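Protein TP_0956 (Treponema pallidum subsp. pallidum, PDB 3U64) is a lipoprotein of tetratricopeptide-repeat type that probably serves as the T component of a TRAP transporter, working through protein-protein contacts in ligand uptake. Local coordinates at residues 106-111 with 164-169; 132-137 with 180-185. All coordinates share one frame; numbering follows the deposited sequence.

Contact 1 of 2, residues 106-111 with 164-169; sequences ARKLYL and AAFALT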
loop_
_atom_site.group_PDB
_atom_site.type_symbol
_atom_site.label_atom_id
_atom_site.label_comp_id
_atom_site.label_asym_id
_atom_site.label_seq_id
_atom_site.Cartn_x
_atom_site.Cartn_y
_atom_site.Cartn_z
ATOM N N ALA A 106 8.376 4.066 -15.197
ATOM C CA ALA A 106 7.459 3.257 -16.019
ATOM C C ALA A 106 8.238 2.495 -17.089
ATOM O O ALA A 106 7.999 1.318 -17.333
ATOM C CB ALA A 106 6.431 4.136 -16.682
ATOM N N ARG A 107 9.165 3.188 -17.729
ATOM C CA ARG A 107 9.996 2.589 -18.759
ATOM C C ARG A 107 10.700 1.325 -18.246
ATOM O O ARG A 107 10.658 0.277 -18.901
ATOM C CB ARG A 107 11.006 3.618 -19.270
ATOM C CG ARG A 107 11.795 3.170 -20.475
ATOM C CD ARG A 107 12.979 4.087 -20.718
ATOM N NE ARG A 107 14.132 3.313 -21.167
ATOM C CZ ARG A 107 15.000 2.723 -20.347
ATOM N NH1 ARG A 107 14.849 2.829 -19.027
ATOM N NH2 ARG A 107 16.023 2.030 -20.845
ATOM N N LYS A 108 11.309 1.411 -17.060
ATOM C CA LYS A 108 11.998 0.260 -16.471
ATOM C C LYS A 108 11.042 -0.876 -16.128
ATOM O O LYS A 108 11.376 -2.042 -16.288
ATOM C CB LYS A 108 12.808 0.669 -15.231
ATOM C CG LYS A 108 14.023 1.548 -15.558
ATOM C CD LYS A 108 14.845 1.849 -14.313
ATOM C CE LYS A 108 15.960 2.843 -14.596
ATOM N NZ LYS A 108 15.461 4.250 -14.600
ATOM N N LEU A 109 9.854 -0.526 -15.654
ATOM C CA LEU A 109 8.823 -1.519 -15.364
ATOM C C LEU A 109 8.280 -2.194 -16.640
ATOM O O LEU A 109 8.058 -3.407 -16.654
ATOM C CB LEU A 109 7.689 -0.897 -14.536
ATOM C CG LEU A 109 8.023 -0.546 -13.074
ATOM C CD1 LEU A 109 6.786 -0.128 -12.321
ATOM C CD2 LEU A 109 8.695 -1.683 -12.309
ATOM N N TYR A 110 8.064 -1.425 -17.705
ATOM C CA TYR A 110 7.678 -2.037 -18.977
ATOM C C TYR A 110 8.705 -3.099 -19.383
ATOM O O TYR A 110 8.355 -4.218 -19.776
ATOM C CB TYR A 110 7.562 -0.984 -20.077
ATOM C CG TYR A 110 6.311 -0.137 -19.980
ATOM C CD1 TYR A 110 5.077 -0.715 -19.677
ATOM C CD2 TYR A 110 6.361 1.244 -20.188
ATOM C CE1 TYR A 110 3.927 0.059 -19.590
ATOM C CE2 TYR A 110 5.210 2.026 -20.104
ATOM C CZ TYR A 110 4.000 1.427 -19.810
ATOM O OH TYR A 110 2.862 2.180 -19.720
ATOM N N LEU A 111 9.978 -2.746 -19.254
ATOM C CA LEU A 111 11.034 -3.603 -19.732
ATOM C C LEU A 111 11.166 -4.831 -18.850
ATOM O O LEU A 111 11.445 -5.919 -19.352
ATOM C CB LEU A 111 12.352 -2.850 -19.793
ATOM C CG LEU A 111 12.498 -1.781 -20.873
ATOM C CD1 LEU A 111 13.763 -0.977 -20.610
ATOM C CD2 LEU A 111 12.563 -2.394 -22.244
ATOM N N ALA A 164 5.865 -0.001 -25.411
ATOM C CA ALA A 164 5.499 0.963 -24.380
ATOM C C ALA A 164 6.776 1.586 -23.787
ATOM O O ALA A 164 6.794 2.782 -23.460
ATOM C CB ALA A 164 4.622 0.328 -23.290
ATOM N N ALA A 165 7.852 0.798 -23.681
ATOM C CA ALA A 165 9.107 1.366 -23.167
ATOM C C ALA A 165 9.696 2.363 -24.160
ATOM O O ALA A 165 10.215 3.407 -23.766
ATOM C CB ALA A 165 10.133 0.269 -22.816
ATOM N N PHE A 166 9.620 2.024 -25.445
ATOM C CA PHE A 166 10.163 2.860 -26.518
ATOM C C PHE A 166 9.479 4.228 -26.556
ATOM O O PHE A 166 10.117 5.255 -26.768
ATOM C CB PHE A 166 10.001 2.152 -27.862
ATOM C CG PHE A 166 10.352 3.007 -29.058
ATOM C CD1 PHE A 166 11.642 3.493 -29.227
ATOM C CD2 PHE A 166 9.400 3.290 -30.030
ATOM C CE1 PHE A 166 11.971 4.270 -30.335
ATOM C CE2 PHE A 166 9.721 4.072 -31.149
ATOM C CZ PHE A 166 11.005 4.559 -31.297
ATOM N N ALA A 167 8.173 4.224 -26.345
ATOM C CA ALA A 167 7.389 5.453 -26.319
ATOM C C ALA A 167 7.885 6.458 -25.260
ATOM O O ALA A 167 7.567 7.644 -25.322
ATOM C CB ALA A 167 5.921 5.117 -26.093
ATOM N N LEU A 168 8.664 5.977 -24.296
ATOM C CA LEU A 168 9.156 6.816 -23.207
ATOM C C LEU A 168 10.679 6.944 -23.284
ATOM O O LEU A 168 11.319 7.524 -22.408
ATOM C CB LEU A 168 8.760 6.213 -21.850
ATOM C CG LEU A 168 7.270 6.033 -21.558
ATOM C CD1 LEU A 168 7.055 5.394 -20.194
ATOM C CD2 LEU A 168 6.538 7.370 -21.664
ATOM N N THR A 169 11.244 6.375 -24.339
ATOM C CA THR A 169 12.680 6.354 -24.552
ATOM C C THR A 169 13.017 7.505 -25.483
ATOM O O THR A 169 12.378 7.665 -26.519
ATOM C CB THR A 169 13.107 5.003 -25.177
ATOM O OG1 THR A 169 12.791 3.934 -24.273
ATOM C CG2 THR A 169 14.585 4.965 -25.480
#
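Y110 lays one face of its ring on the methyl group of A164: A164 CB sits 3.5 Å from the centroid of the Y110 ring and only 3° off the ring normal, a CH-pi contact over the middle of the ring. With chi1 at -75°, CG points away from the carbonyl carbon and the ring is set toward helix 152-166, where a residue as small as alanine lets it lie close. At the ring's edge, near its plane, L168 CD1 comes to 3.8 Å from Y110 CE2, and the same methyl also touches A106 CB, so L168 fills the corner between these two residues of helix 96-124. Farther along, A165 CB packs against both CG and CD2 of L111, lying 3.7 Å from L111 CD2. Alanines at 164 and 165 keep the interface thin: the CA atoms of R107 and A165 are 4.7 Å apart, a close helix-to-helix approach within the all-helical TPR-type fold of the TRAP transporter T-component family. Y110 also touches A80 and N81 of helix 66-89, and its hydroxyl is hydrogen-bonded to Q85.

The polar contacts gather at the type I turn from F166 to T169, which follows A165. T169 OG1 donates to A165 O at 2.7 Å, from above the carbonyl plane, while L168 N reaches that oxygen from the opposite face. R107, with CG anti to the backbone N, runs past A165 O and then bends at chi3, bringing its guanidinium edge to T169 OG1, but the bond from R107 NE is weak at 3.4 Å. L111 CD1 lies against one face of the guanidinium, toward its rim.

Contact 2 of 2, residues 132-137 with 180-185; sequences VFSGDE and HAAVMM
A histidine-carboxylate hydrogen bond and a small apolar patch join the turn between helices 128-132 and 137-144 to helix 176-192, in a contact of this all-helical, TPR-type fold. H180 and E137 form the polar part. NE2 of H180 donates to E137 OE2 at 3.0 Å with an N-H...O angle of 175°, OE2 lying in the ring plane and being met on its syn side; a second bond from NE2 to OE1 is weak. E137 reaches the ring because its chain bends at chi2 (63°), swinging the carboxylate round to the imidazole edge, with the two planes 42° apart. M184 CG rests on one face of the imidazole, toward the rim.

The connecting turn is held by its own side chains. S134 OG accepts from D136 N, an ST turn, and D136, at the N-cap, turns OD1 to the backbone N of R139 in the first turn of helix 137-144. G135 suits the bend between them, its positive phi being easiest for a residue without a side chain.

The apolar part centres on A181, which is small enough to let the end of helix 128-132 come close. The ring of F133 meets A181 CB obliquely, F133 CE1 at 3.8 Å, and carries V132 CG1 on one face. The flexible thioether of M185 brings its CE within 4.2 Å of V132 CG2.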
loop_
_atom_site.group_PDB
_atom_site.type_symbol
_atom_site.label_atom_id
_atom_site.label_comp_id
_atom_site.label_asym_id
_atom_site.label_seq_id
_atom_site.Cartn_x
_atom_site.Cartn_y
_atom_site.Cartn_z
ATOM N N VAL A 132 15.978 -13.809 -31.564
ATOM C CA VAL A 132 15.004 -12.765 -31.834
ATOM C C VAL A 132 15.666 -11.387 -31.765
ATOM O O VAL A 132 15.244 -10.463 -32.437
ATOM C CB VAL A 132 13.766 -12.863 -30.882
ATOM C CG1 VAL A 132 14.052 -12.203 -29.534
ATOM C CG2 VAL A 132 12.546 -12.249 -31.525
ATOM N N PHE A 133 16.716 -11.253 -30.965
ATOM C CA PHE A 133 17.413 -9.968 -30.871
ATOM C C PHE A 133 18.752 -9.948 -31.620
ATOM O O PHE A 133 19.582 -9.073 -31.377
ATOM C CB PHE A 133 17.640 -9.587 -29.406
ATOM C CG PHE A 133 16.377 -9.231 -28.664
ATOM C CD1 PHE A 133 15.584 -8.166 -29.081
ATOM C CD2 PHE A 133 15.996 -9.937 -27.538
ATOM C CE1 PHE A 133 14.428 -7.831 -28.398
ATOM C CE2 PHE A 133 14.840 -9.591 -26.837
ATOM C CZ PHE A 133 14.058 -8.545 -27.271
ATOM N N SER A 134 18.953 -10.912 -32.522
ATOM C CA SER A 134 20.214 -11.054 -33.245
ATOM C C SER A 134 20.534 -9.873 -34.177
ATOM O O SER A 134 21.693 -9.642 -34.524
ATOM C CB SER A 134 20.203 -12.352 -34.055
ATOM O OG SER A 134 19.147 -12.326 -35.000
ATOM N N GLY A 135 19.509 -9.132 -34.586
ATOM C CA GLY A 135 19.665 -8.118 -35.616
ATOM C C GLY A 135 19.762 -8.716 -37.015
ATOM O O GLY A 135 19.876 -7.993 -38.011
ATOM N N ASP A 136 19.728 -10.046 -37.085
ATOM C CA ASP A 136 19.761 -10.783 -38.346
ATOM C C ASP A 136 18.331 -11.113 -38.751
ATOM O O ASP A 136 17.666 -11.905 -38.081
ATOM C CB ASP A 136 20.568 -12.076 -38.167
ATOM C CG ASP A 136 20.640 -12.929 -39.438
ATOM O OD1 ASP A 136 19.703 -12.900 -40.268
ATOM O OD2 ASP A 136 21.652 -13.646 -39.593
ATOM N N GLU A 137 17.865 -10.529 -39.855
ATOM C CA GLU A 137 16.456 -10.627 -40.209
ATOM C C GLU A 137 16.018 -12.057 -40.459
ATOM O O GLU A 137 14.878 -12.431 -40.156
ATOM C CB GLU A 137 16.131 -9.777 -41.428
ATOM C CG GLU A 137 14.660 -9.514 -41.564
ATOM C CD GLU A 137 14.117 -8.709 -40.392
ATOM O OE1 GLU A 137 14.933 -8.253 -39.553
ATOM O OE2 GLU A 137 12.877 -8.533 -40.313
ATOM N N HIS A 180 12.500 -3.095 -33.462
ATOM C CA HIS A 180 12.135 -3.876 -34.632
ATOM C C HIS A 180 11.685 -5.305 -34.271
ATOM O O HIS A 180 10.684 -5.791 -34.784
ATOM C CB HIS A 180 13.278 -3.908 -35.652
ATOM C CG HIS A 180 12.928 -4.652 -36.899
ATOM N ND1 HIS A 180 11.970 -4.208 -37.784
ATOM C CD2 HIS A 180 13.368 -5.838 -37.384
ATOM C CE1 HIS A 180 11.850 -5.074 -38.774
ATOM N NE2 HIS A 180 12.688 -6.073 -38.554
ATOM N N ALA A 181 12.410 -5.969 -33.379
ATOM C CA ALA A 181 12.024 -7.309 -32.925
ATOM C C ALA A 181 10.654 -7.313 -32.253
ATOM O O ALA A 181 9.859 -8.240 -32.438
ATOM C CB ALA A 181 13.079 -7.877 -31.976
ATOM N N ALA A 182 10.377 -6.285 -31.460
ATOM C CA ALA A 182 9.101 -6.203 -30.748
ATOM C C ALA A 182 7.927 -6.114 -31.728
ATOM O O ALA A 182 6.934 -6.836 -31.605
ATOM C CB ALA A 182 9.085 -5.000 -29.786
ATOM N N VAL A 183 8.054 -5.229 -32.707
ATOM C CA VAL A 183 7.010 -5.057 -33.697
ATOM C C VAL A 183 6.832 -6.325 -34.516
ATOM O O VAL A 183 5.698 -6.730 -34.764
ATOM C CB VAL A 183 7.283 -3.851 -34.611
ATOM C CG1 VAL A 183 6.219 -3.758 -35.701
ATOM C CG2 VAL A 183 7.312 -2.563 -33.780
ATOM N N MET A 184 7.938 -6.965 -34.906
ATOM C CA MET A 184 7.852 -8.222 -35.649
ATOM C C MET A 184 7.134 -9.309 -34.835
ATOM O O MET A 184 6.385 -10.115 -35.391
ATOM C CB MET A 184 9.238 -8.710 -36.113
ATOM C CG MET A 184 9.931 -7.808 -37.140
ATOM S SD MET A 184 8.941 -7.499 -38.633
ATOM C CE MET A 184 8.447 -5.790 -38.357
ATOM N N MET A 185 7.343 -9.325 -33.522
ATOM C CA MET A 185 6.579 -10.222 -32.657
ATOM C C MET A 185 5.091 -9.871 -32.687
ATOM O O MET A 185 4.238 -10.751 -32.790
ATOM C CB MET A 185 7.105 -10.220 -31.220
ATOM C CG MET A 185 8.518 -10.805 -31.069
ATOM S SD MET A 185 9.013 -10.989 -29.326
ATOM C CE MET A 185 10.251 -9.713 -29.172
#

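In the fold
From the N terminus, helix 96-124 supplies the first side of contact 1, and the short helix 128-132 with its following turn supplies that of contact 2. The chain then runs through helix 137-144 and on through helix 152-166, and residues 164-169 close contact 1 across 52 intervening residues. Helix 176-192 comes next and closes contact 2 across 42. The segments alternate, so the two closures cross and neither nests inside the other. The centres of the two contacts lie about 17 Å apart, and their nearest atoms about 7 Å, without touching. Helix 152-166 connects them: its residues 164-166 belong to contact 1, while its L155 and V158 meet M185 of contact 2.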